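Local coordinates for protein putative adhesin (Bacteroides fragilis NCTC 9343, PDB 3PET) that is of unknown function but probably takes part in cell adhesion as a lipoprotein whose right-handed beta-helix resembles the head domain of auto-transporter adhesins, at residues A[22-33]-A[91-102]; A[150-159]-A[171-181]. One frame throughout, in Å; residues are numbered along the deposited sequence. Where two conformers were deposited one is given.

Contact 1: residues A[22-33]-A[91-102]; sequences NKIDAGTVGNIY and NGISFKGVGDVH. With ACT (acetate ion), chain D.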
loop_
_atom_site.group_PDB
_atom_site.type_symbol
_atom_site.label_atom_id
_atom_site.label_comp_id
_atom_site.label_asym_id
_atom_site.label_seq_id
_atom_site.Cartn_x
_atom_site.Cartn_y
_atom_site.Cartn_z
ATOM N N ASN A 22 12.407 -17.072 19.021
ATOM C CA ASN A 22 13.096 -15.803 18.757
ATOM C C ASN A 22 12.533 -15.168 17.473
ATOM O O ASN A 22 13.078 -14.185 16.970
ATOM C CB ASN A 22 14.622 -15.994 18.685
ATOM C CG ASN A 22 15.119 -16.854 17.551
ATOM O OD1 ASN A 22 14.381 -17.588 16.880
ATOM N ND2 ASN A 22 16.396 -16.809 17.317
ATOM N N LYS A 23 11.431 -15.737 16.955
ATOM C CA LYS A 23 10.754 -15.258 15.754
ATOM C C LYS A 23 9.254 -15.360 15.928
ATOM O O LYS A 23 8.764 -16.263 16.604
ATOM C CB LYS A 23 11.189 -16.027 14.484
ATOM C CG LYS A 23 12.643 -15.819 14.072
ATOM C CD LYS A 23 13.030 -16.636 12.828
ATOM C CE LYS A 23 13.238 -18.155 13.004
ATOM N NZ LYS A 23 14.423 -18.518 13.856
ATOM N N ILE A 24 8.528 -14.416 15.311
ATOM C CA ILE A 24 7.071 -14.355 15.344
ATOM C C ILE A 24 6.567 -14.366 13.915
ATOM O O ILE A 24 7.057 -13.592 13.080
ATOM C CB ILE A 24 6.545 -13.106 16.122
ATOM C CG1 ILE A 24 7.018 -13.101 17.610
ATOM C CG2 ILE A 24 4.973 -12.988 16.021
ATOM C CD1 ILE A 24 7.074 -11.673 18.219
ATOM N N ASP A 25 5.564 -15.227 13.643
ATOM C CA ASP A 25 4.890 -15.317 12.350
ATOM C C ASP A 25 3.405 -15.282 12.639
ATOM O O ASP A 25 2.860 -16.249 13.178
ATOM C CB ASP A 25 5.336 -16.573 11.589
ATOM C CG ASP A 25 4.808 -16.671 10.170
ATOM O OD1 ASP A 25 3.575 -16.641 9.992
ATOM O OD2 ASP A 25 5.615 -16.867 9.258
ATOM N N ALA A 26 2.742 -14.145 12.328
ATOM C CA ALA A 26 1.344 -13.979 12.704
ATOM C C ALA A 26 0.424 -13.637 11.515
ATOM O O ALA A 26 0.718 -12.715 10.738
ATOM C CB ALA A 26 1.238 -12.902 13.780
ATOM N N GLY A 27 -0.680 -14.385 11.425
ATOM C CA GLY A 27 -1.718 -14.224 10.406
ATOM C C GLY A 27 -3.065 -14.017 11.073
ATOM O O GLY A 27 -4.094 -14.504 10.620
ATOM N N THR A 28 -3.052 -13.287 12.174
ATOM C CA THR A 28 -4.232 -13.043 12.985
ATOM C C THR A 28 -4.812 -11.668 12.757
ATOM O O THR A 28 -4.235 -10.836 12.040
ATOM C CB THR A 28 -3.823 -13.187 14.474
ATOM O OG1 THR A 28 -2.646 -12.416 14.673
ATOM C CG2 THR A 28 -3.574 -14.624 14.874
ATOM N N VAL A 29 -5.948 -11.419 13.417
ATOM C CA VAL A 29 -6.599 -10.122 13.457
ATOM C C VAL A 29 -6.466 -9.620 14.895
ATOM O O VAL A 29 -6.916 -10.286 15.820
ATOM C CB VAL A 29 -8.061 -10.105 12.961
ATOM C CG1 VAL A 29 -8.619 -8.685 13.032
ATOM C CG2 VAL A 29 -8.172 -10.649 11.543
ATOM N N GLY A 30 -5.876 -8.454 15.072
ATOM C CA GLY A 30 -5.691 -7.871 16.396
ATOM C C GLY A 30 -4.319 -7.276 16.557
ATOM O O GLY A 30 -3.380 -7.657 15.844
ATOM N N ASN A 31 -4.191 -6.356 17.522
ATOM C CA ASN A 31 -2.932 -5.662 17.757
ATOM C C ASN A 31 -2.009 -6.514 18.566
ATOM O O ASN A 31 -2.449 -7.227 19.483
ATOM C CB ASN A 31 -3.167 -4.307 18.428
ATOM C CG ASN A 31 -3.929 -3.356 17.538
ATOM O OD1 ASN A 31 -3.790 -3.359 16.317
ATOM N ND2 ASN A 31 -4.798 -2.564 18.122
ATOM N N ILE A 32 -0.723 -6.447 18.220
ATOM C CA ILE A 32 0.310 -7.230 18.904
ATOM C C ILE A 32 1.262 -6.313 19.649
ATOM O O ILE A 32 1.754 -5.335 19.073
ATOM C CB ILE A 32 1.073 -8.140 17.912
ATOM C CG1 ILE A 32 0.107 -9.174 17.271
ATOM C CG2 ILE A 32 2.302 -8.807 18.594
ATOM C CD1 ILE A 32 0.670 -9.926 16.052
ATOM N N TYR A 33 1.563 -6.669 20.914
ATOM C CA TYR A 33 2.494 -5.915 21.745
ATOM C C TYR A 33 3.592 -6.866 22.180
ATOM O O TYR A 33 3.337 -7.802 22.940
ATOM C CB TYR A 33 1.769 -5.271 22.961
ATOM C CG TYR A 33 0.760 -4.213 22.561
ATOM C CD1 TYR A 33 -0.546 -4.559 22.207
ATOM C CD2 TYR A 33 1.132 -2.876 22.452
ATOM C CE1 TYR A 33 -1.467 -3.588 21.797
ATOM C CE2 TYR A 33 0.212 -1.897 22.072
ATOM C CZ TYR A 33 -1.078 -2.257 21.729
ATOM O OH TYR A 33 -1.959 -1.274 21.356
ATOM N N ASN A 91 14.597 -11.953 16.784
ATOM C CA ASN A 91 15.359 -11.755 15.550
ATOM C C ASN A 91 14.475 -11.545 14.324
ATOM O O ASN A 91 14.980 -11.141 13.286
ATOM C CB ASN A 91 16.273 -12.962 15.297
ATOM C CG ASN A 91 17.348 -13.073 16.341
ATOM O OD1 ASN A 91 17.401 -14.049 17.065
ATOM N ND2 ASN A 91 18.177 -12.042 16.494
ATOM N N GLY A 92 13.189 -11.869 14.426
ATOM C CA GLY A 92 12.316 -11.731 13.274
ATOM C C GLY A 92 10.851 -11.577 13.579
ATOM O O GLY A 92 10.330 -12.179 14.521
ATOM N N ILE A 93 10.191 -10.741 12.766
ATOM C CA ILE A 93 8.744 -10.554 12.779
ATOM C C ILE A 93 8.272 -10.672 11.355
ATOM O O ILE A 93 8.688 -9.887 10.495
ATOM C CB ILE A 93 8.213 -9.236 13.445
ATOM C CG1 ILE A 93 8.723 -9.066 14.902
ATOM C CG2 ILE A 93 6.645 -9.217 13.422
ATOM C CD1 ILE A 93 8.521 -7.659 15.469
ATOM N N SER A 94 7.400 -11.638 11.104
ATOM C CA SER A 94 6.710 -11.802 9.824
ATOM C C SER A 94 5.223 -11.591 10.091
ATOM O O SER A 94 4.613 -12.384 10.818
ATOM C CB SER A 94 6.987 -13.172 9.225
ATOM O OG SER A 94 6.304 -13.231 7.988
ATOM N N PHE A 95 4.672 -10.465 9.623
ATOM C CA PHE A 95 3.279 -10.154 9.908
ATOM C C PHE A 95 2.450 -10.212 8.640
ATOM O O PHE A 95 2.754 -9.522 7.671
ATOM C CB PHE A 95 3.129 -8.791 10.621
ATOM C CG PHE A 95 1.699 -8.492 11.027
ATOM C CD1 PHE A 95 1.153 -9.053 12.173
ATOM C CD2 PHE A 95 0.909 -7.639 10.271
ATOM C CE1 PHE A 95 -0.156 -8.759 12.558
ATOM C CE2 PHE A 95 -0.412 -7.372 10.639
ATOM C CZ PHE A 95 -0.935 -7.940 11.775
ATOM N N LYS A 96 1.382 -11.035 8.667
ATOM C CA LYS A 96 0.505 -11.259 7.524
ATOM C C LYS A 96 -0.975 -11.167 7.916
ATOM O O LYS A 96 -1.790 -11.816 7.296
ATOM C CB LYS A 96 0.783 -12.644 6.887
ATOM C CG LYS A 96 2.242 -12.914 6.510
ATOM C CD LYS A 96 2.439 -14.335 6.004
ATOM C CE LYS A 96 3.100 -15.224 7.029
ATOM N NZ LYS A 96 4.490 -15.588 6.632
ATOM N N GLY A 97 -1.315 -10.347 8.902
ATOM C CA GLY A 97 -2.701 -10.203 9.327
ATOM C C GLY A 97 -3.237 -8.792 9.273
ATOM O O GLY A 97 -2.810 -7.981 8.448
ATOM N N VAL A 98 -4.202 -8.502 10.147
ATOM C CA VAL A 98 -4.821 -7.187 10.259
ATOM C C VAL A 98 -4.607 -6.710 11.678
ATOM O O VAL A 98 -5.065 -7.355 12.623
ATOM C CB VAL A 98 -6.323 -7.200 9.857
ATOM C CG1 VAL A 98 -6.998 -5.863 10.192
ATOM C CG2 VAL A 98 -6.504 -7.556 8.384
ATOM N N GLY A 99 -3.874 -5.610 11.820
ATOM C CA GLY A 99 -3.545 -5.033 13.124
ATOM C C GLY A 99 -2.158 -4.414 13.190
ATOM O O GLY A 99 -1.330 -4.584 12.286
ATOM N N ASP A 100 -1.896 -3.689 14.282
ATOM C CA ASP A 100 -0.600 -3.026 14.472
ATOM C C ASP A 100 0.343 -3.874 15.287
ATOM O O ASP A 100 -0.112 -4.642 16.143
ATOM C CB ASP A 100 -0.789 -1.653 15.147
ATOM C CG ASP A 100 -1.662 -0.690 14.351
ATOM O OD1 ASP A 100 -1.639 -0.754 13.112
ATOM O OD2 ASP A 100 -2.392 0.089 14.970
ATOM N N VAL A 101 1.660 -3.771 14.999
ATOM C CA VAL A 101 2.694 -4.523 15.728
ATOM C C VAL A 101 3.522 -3.502 16.504
ATOM O O VAL A 101 4.072 -2.568 15.906
ATOM C CB VAL A 101 3.571 -5.452 14.829
ATOM C CG1 VAL A 101 4.581 -6.246 15.665
ATOM C CG2 VAL A 101 2.699 -6.414 14.002
ATOM N N HIS A 102 3.612 -3.679 17.838
ATOM C CA HIS A 102 4.356 -2.745 18.680
ATOM C C HIS A 102 5.461 -3.416 19.451
ATOM O O HIS A 102 5.313 -4.560 19.895
ATOM C CB HIS A 102 3.431 -2.070 19.723
ATOM C CG HIS A 102 2.307 -1.249 19.170
ATOM N ND1 HIS A 102 2.407 0.131 19.060
ATOM C CD2 HIS A 102 1.067 -1.630 18.783
ATOM C CE1 HIS A 102 1.251 0.532 18.553
ATOM N NE2 HIS A 102 0.405 -0.489 18.394
HETATM C C ACT D . -8.560 -13.091 15.635
HETATM O O ACT D . -8.660 -12.005 16.224
HETATM O OXT ACT D . -7.685 -13.248 14.814
HETATM C CH3 ACT D . -9.546 -14.214 15.912
#
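Lys23 to Ala26 lie beside Gly92 to Phe95 as parallel strands of neighbouring coils of a right-handed beta-helix; both segments then turn through a glycine-rich corner and pair again from Ile32–Val101. Gly30 and Gly99 suit it: at phi near 140° a CB would jam against the preceding carbonyl O. The backbone ladder includes Ser94 N to Ile24 O and Gly30 N to Val98 O; Asn31 replaces a backbone carbonyl with its amide, OD1 taking Asp100 N at 2.8 Å, almost straight.

Charges pair on the outer face: Lys96, bent near its end, forms a salt bridge to Asp25, NZ meeting OD2 at 3.1 Å on the syn side but well out of the carboxylate plane; NZ also donates to Ser94 OG.

Apolar groups fill the interior. Phe95 CG stands anti to the backbone N (chi1 -175°), which carries the ring over Gly97 N, with Val101 CG2 on its opposite face; Ile32 CD1 meets the ring edge at CE1, 3.8 Å away. Val29 and Val98 lie side by side at the corner, against the second subunit.

Outside, the Tyr33 and His102 rings are nearly parallel (4°) but slid apart, with Tyr33 CE2 3.4 Å from His102 CD2.

Contact 2: residues A[150-159]-A[171-181]; sequences IAALHSKGVG and VEASSQGVGDI. With PG4 (tetraethylene glycol), chain I.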
loop_
_atom_site.group_PDB
_atom_site.type_symbol
_atom_site.label_atom_id
_atom_site.label_comp_id
_atom_site.label_asym_id
_atom_site.label_seq_id
_atom_site.Cartn_x
_atom_site.Cartn_y
_atom_site.Cartn_z
ATOM N N ILE A 150 23.891 -1.295 10.597
ATOM C CA ILE A 150 23.407 -1.370 9.217
ATOM C C ILE A 150 21.885 -1.410 9.241
ATOM O O ILE A 150 21.316 -2.183 10.017
ATOM C CB ILE A 150 23.986 -2.608 8.442
ATOM C CG1 ILE A 150 25.530 -2.618 8.469
ATOM C CG2 ILE A 150 23.470 -2.626 6.958
ATOM C CD1 ILE A 150 26.187 -4.002 8.310
ATOM N N ALA A 151 21.231 -0.619 8.365
ATOM C CA ALA A 151 19.764 -0.640 8.212
ATOM C C ALA A 151 19.403 -0.729 6.736
ATOM O O ALA A 151 19.712 0.184 5.955
ATOM C CB ALA A 151 19.124 0.591 8.850
ATOM N N ALA A 152 18.810 -1.857 6.349
ATOM C CA ALA A 152 18.322 -2.101 5.000
ATOM C C ALA A 152 16.822 -1.853 5.047
ATOM O O ALA A 152 16.113 -2.513 5.814
ATOM C CB ALA A 152 18.663 -3.530 4.547
ATOM N N LEU A 153 16.362 -0.814 4.341
ATOM C CA LEU A 153 14.959 -0.368 4.351
ATOM C C LEU A 153 14.398 -0.469 2.959
ATOM O O LEU A 153 14.790 0.314 2.084
ATOM C CB LEU A 153 14.874 1.088 4.889
ATOM C CG LEU A 153 15.581 1.370 6.234
ATOM C CD1 LEU A 153 15.535 2.863 6.588
ATOM C CD2 LEU A 153 14.976 0.539 7.380
ATOM N N HIS A 154 13.521 -1.463 2.725
ATOM C CA HIS A 154 12.970 -1.728 1.402
ATOM C C HIS A 154 11.455 -1.676 1.460
ATOM O O HIS A 154 10.808 -2.565 2.022
ATOM C CB HIS A 154 13.464 -3.094 0.854
ATOM C CG HIS A 154 14.954 -3.250 0.866
ATOM N ND1 HIS A 154 15.782 -2.474 0.054
ATOM C CD2 HIS A 154 15.724 -4.083 1.599
ATOM C CE1 HIS A 154 17.017 -2.846 0.339
ATOM N NE2 HIS A 154 17.032 -3.815 1.259
ATOM N N SER A 155 10.889 -0.616 0.897
ATOM C CA SER A 155 9.445 -0.443 0.891
ATOM C C SER A 155 8.907 -0.867 -0.455
ATOM O O SER A 155 9.477 -0.496 -1.482
ATOM C CB SER A 155 9.073 0.995 1.240
ATOM O OG SER A 155 9.689 1.940 0.375
ATOM N N LYS A 156 7.844 -1.695 -0.454
ATOM C CA LYS A 156 7.244 -2.250 -1.684
ATOM C C LYS A 156 5.721 -2.160 -1.723
ATOM O O LYS A 156 5.138 -2.417 -2.768
ATOM C CB LYS A 156 7.651 -3.729 -1.870
ATOM C CG LYS A 156 9.149 -3.926 -2.067
ATOM C CD LYS A 156 9.569 -5.375 -1.896
ATOM C CE LYS A 156 11.036 -5.519 -2.215
ATOM N NZ LYS A 156 11.514 -6.918 -2.071
ATOM N N GLY A 157 5.089 -1.841 -0.600
ATOM C CA GLY A 157 3.636 -1.759 -0.543
ATOM C C GLY A 157 3.145 -0.331 -0.563
ATOM O O GLY A 157 3.688 0.523 -1.278
ATOM N N VAL A 158 2.104 -0.057 0.223
ATOM C CA VAL A 158 1.550 1.298 0.332
ATOM C C VAL A 158 1.764 1.757 1.782
ATOM O O VAL A 158 1.230 1.144 2.707
ATOM C CB VAL A 158 0.066 1.360 -0.106
ATOM C CG1 VAL A 158 -0.498 2.770 0.072
ATOM C CG2 VAL A 158 -0.087 0.900 -1.555
ATOM N N GLY A 159 2.535 2.811 1.956
ATOM C CA GLY A 159 2.864 3.301 3.294
ATOM C C GLY A 159 4.303 3.785 3.378
ATOM O O GLY A 159 5.089 3.643 2.428
ATOM N N VAL A 171 23.181 2.800 5.574
ATOM C CA VAL A 171 21.776 2.631 5.197
ATOM C C VAL A 171 21.707 2.158 3.756
ATOM O O VAL A 171 22.419 2.683 2.896
ATOM C CB VAL A 171 20.939 3.940 5.419
ATOM C CG1 VAL A 171 19.552 3.857 4.784
ATOM C CG2 VAL A 171 20.822 4.277 6.901
ATOM N N GLU A 172 20.821 1.177 3.493
ATOM C CA GLU A 172 20.482 0.718 2.138
ATOM C C GLU A 172 18.989 0.913 2.006
ATOM O O GLU A 172 18.228 0.222 2.673
ATOM C CB GLU A 172 20.909 -0.729 1.885
ATOM C CG GLU A 172 22.426 -0.905 1.880
ATOM C CD GLU A 172 22.975 -2.166 2.525
ATOM O OE1 GLU A 172 22.220 -3.157 2.664
ATOM O OE2 GLU A 172 24.175 -2.162 2.884
ATOM N N ALA A 173 18.564 1.927 1.250
ATOM C CA ALA A 173 17.139 2.229 1.132
ATOM C C ALA A 173 16.639 2.136 -0.292
ATOM O O ALA A 173 17.266 2.677 -1.203
ATOM C CB ALA A 173 16.853 3.622 1.685
ATOM N N SER A 174 15.495 1.455 -0.492
ATOM C CA SER A 174 14.886 1.358 -1.815
ATOM C C SER A 174 13.384 1.476 -1.665
ATOM O O SER A 174 12.802 0.798 -0.824
ATOM C CB SER A 174 15.294 0.078 -2.540
ATOM O OG SER A 174 14.590 -0.054 -3.763
ATOM N N SER A 175 12.779 2.428 -2.428
ATOM C CA SER A 175 11.346 2.698 -2.394
ATOM C C SER A 175 10.742 2.254 -3.736
ATOM O O SER A 175 11.086 2.841 -4.766
ATOM C CB SER A 175 11.100 4.183 -2.089
ATOM O OG SER A 175 11.702 5.021 -3.066
ATOM N N GLN A 176 9.908 1.172 -3.739
ATOM C CA GLN A 176 9.336 0.576 -4.965
ATOM C C GLN A 176 7.801 0.593 -5.020
ATOM O O GLN A 176 7.231 0.294 -6.071
ATOM C CB GLN A 176 9.797 -0.874 -5.121
ATOM C CG GLN A 176 11.278 -1.052 -5.360
ATOM C CD GLN A 176 11.609 -2.525 -5.371
ATOM O OE1 GLN A 176 11.776 -3.139 -4.334
ATOM N NE2 GLN A 176 11.600 -3.143 -6.547
ATOM N N GLY A 177 7.153 0.933 -3.906
ATOM C CA GLY A 177 5.696 1.037 -3.869
ATOM C C GLY A 177 5.271 2.490 -3.858
ATOM O O GLY A 177 5.887 3.342 -4.520
ATOM N N VAL A 178 4.233 2.788 -3.074
ATOM C CA VAL A 178 3.705 4.150 -2.929
ATOM C C VAL A 178 3.969 4.579 -1.500
ATOM O O VAL A 178 3.409 3.982 -0.576
ATOM C CB VAL A 178 2.202 4.219 -3.304
ATOM C CG1 VAL A 178 1.642 5.621 -3.069
ATOM C CG2 VAL A 178 1.986 3.792 -4.750
ATOM N N GLY A 179 4.837 5.573 -1.327
ATOM C CA GLY A 179 5.208 6.015 0.009
ATOM C C GLY A 179 6.652 6.456 0.104
ATOM O O GLY A 179 7.442 6.236 -0.815
ATOM N N ASP A 180 6.993 7.084 1.231
ATOM C CA ASP A 180 8.298 7.672 1.479
ATOM C C ASP A 180 9.132 6.883 2.447
ATOM O O ASP A 180 8.593 6.169 3.294
ATOM C CB ASP A 180 8.110 9.081 2.069
ATOM C CG ASP A 180 7.396 10.080 1.171
ATOM O OD1 ASP A 180 7.464 9.924 -0.069
ATOM O OD2 ASP A 180 6.797 11.031 1.706
ATOM N N ILE A 181 10.454 7.062 2.368
ATOM C CA ILE A 181 11.374 6.500 3.362
ATOM C C ILE A 181 12.097 7.675 3.995
ATOM O O ILE A 181 12.716 8.456 3.278
ATOM C CB ILE A 181 12.387 5.447 2.814
ATOM C CG1 ILE A 181 11.671 4.245 2.172
ATOM C CG2 ILE A 181 13.368 4.985 3.922
ATOM C CD1 ILE A 181 12.615 3.281 1.478
HETATM O O1 PG4 I . 6.718 -2.855 -5.358
HETATM C C1 PG4 I . 7.627 -3.703 -6.096
HETATM C C2 PG4 I . 7.257 -3.709 -7.621
HETATM O O2 PG4 I . 5.821 -3.891 -7.825
HETATM C C3 PG4 I . 5.460 -3.671 -9.212
HETATM C C4 PG4 I . 3.925 -3.463 -9.309
HETATM O O3 PG4 I . 3.302 -4.350 -10.237
HETATM C C5 PG4 I . 2.582 -5.334 -9.461
HETATM C C6 PG4 I . 2.161 -6.560 -10.309
HETATM O O4 PG4 I . 1.497 -6.199 -11.542
HETATM O O HOH W 1 19.908 -3.876 1.158
HETATM O O HOH W 2 7.677 2.442 -1.442
#
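Leu153 and Glu172 are joined through the backbone where 150-155 and 171-175 run parallel as successive rungs of a right-handed beta-helix. Leu153 N donates to Glu172 O at 2.7 Å, and Leu153 O accepts Ser174 N. Ser155 continues the ladder by receiving at its O the N-H of Gln176. Beyond the turn, Gly157 O and Gly159 N hold the two ends of Val178.

On the interior side the residues are small or apolar, as suits the packed interior of the coils. Leu153 CD1 crosses to Ile181 CG2 at 4.0 Å. Ser155 OG sits between its own N and carbonyl carbon (chi1 56°), a rotamer that places it 3.4 Å from Ile181 CD1. This buried hydroxyl is satisfied by a water, which also accepts the N-H of Gly177 and so stitches the strand end to the next corner.

The outer side carries polar groups. The His154 ring presents its edge to Ser174 CB, 3.7 Å from ND1, while NE2 shares a water with Glu172 OE1; the water donates to the carboxylate, spanning a gap too wide for direct contact. Lys156 and Gln176 extend side by side, bringing Lys156 CE within 3.3 Å of Gln176 OE1, although Lys156 NZ is held by Gln135 on the preceding rung.

Further out, Leu153 also packs on Ile161, and on Val134 and Cys183 of the coils before and after. Val158 and Val178 flank the corner and face the second subunit, against Gly140 and Val139 of that chain. Each valine is followed by a glycine of strongly positive phi, Gly159 and Gly179, where a CB would collide with the carbonyl O of the valine; Gly179 CA approaches Gly159 O at 3.4 Å.

How the contacts relate
From the N terminus, the chain lays down 22-33, then passes through 57 residues, including helix 50-53 and strands 56-61, 64-69 and 82-87, before 91-102 returns beside it; contact 1 closes that long excursion. Regular coils follow, and strands 111-116 and 131-136 carry the parallel stacking from 92-95 on to 147-155. Contact 2 closes a much shorter loop of 11 residues, a single turn. The two are in series, neither nested nor crossed, with centres about 19 Å apart and their nearest atoms about 11 Å apart. Contact 1 thus joins an early coil, which also borders strand 64-69, to the coils that follow, whereas contact 2 joins adjacent coils nearer the C terminus; corners of both face the second subunit.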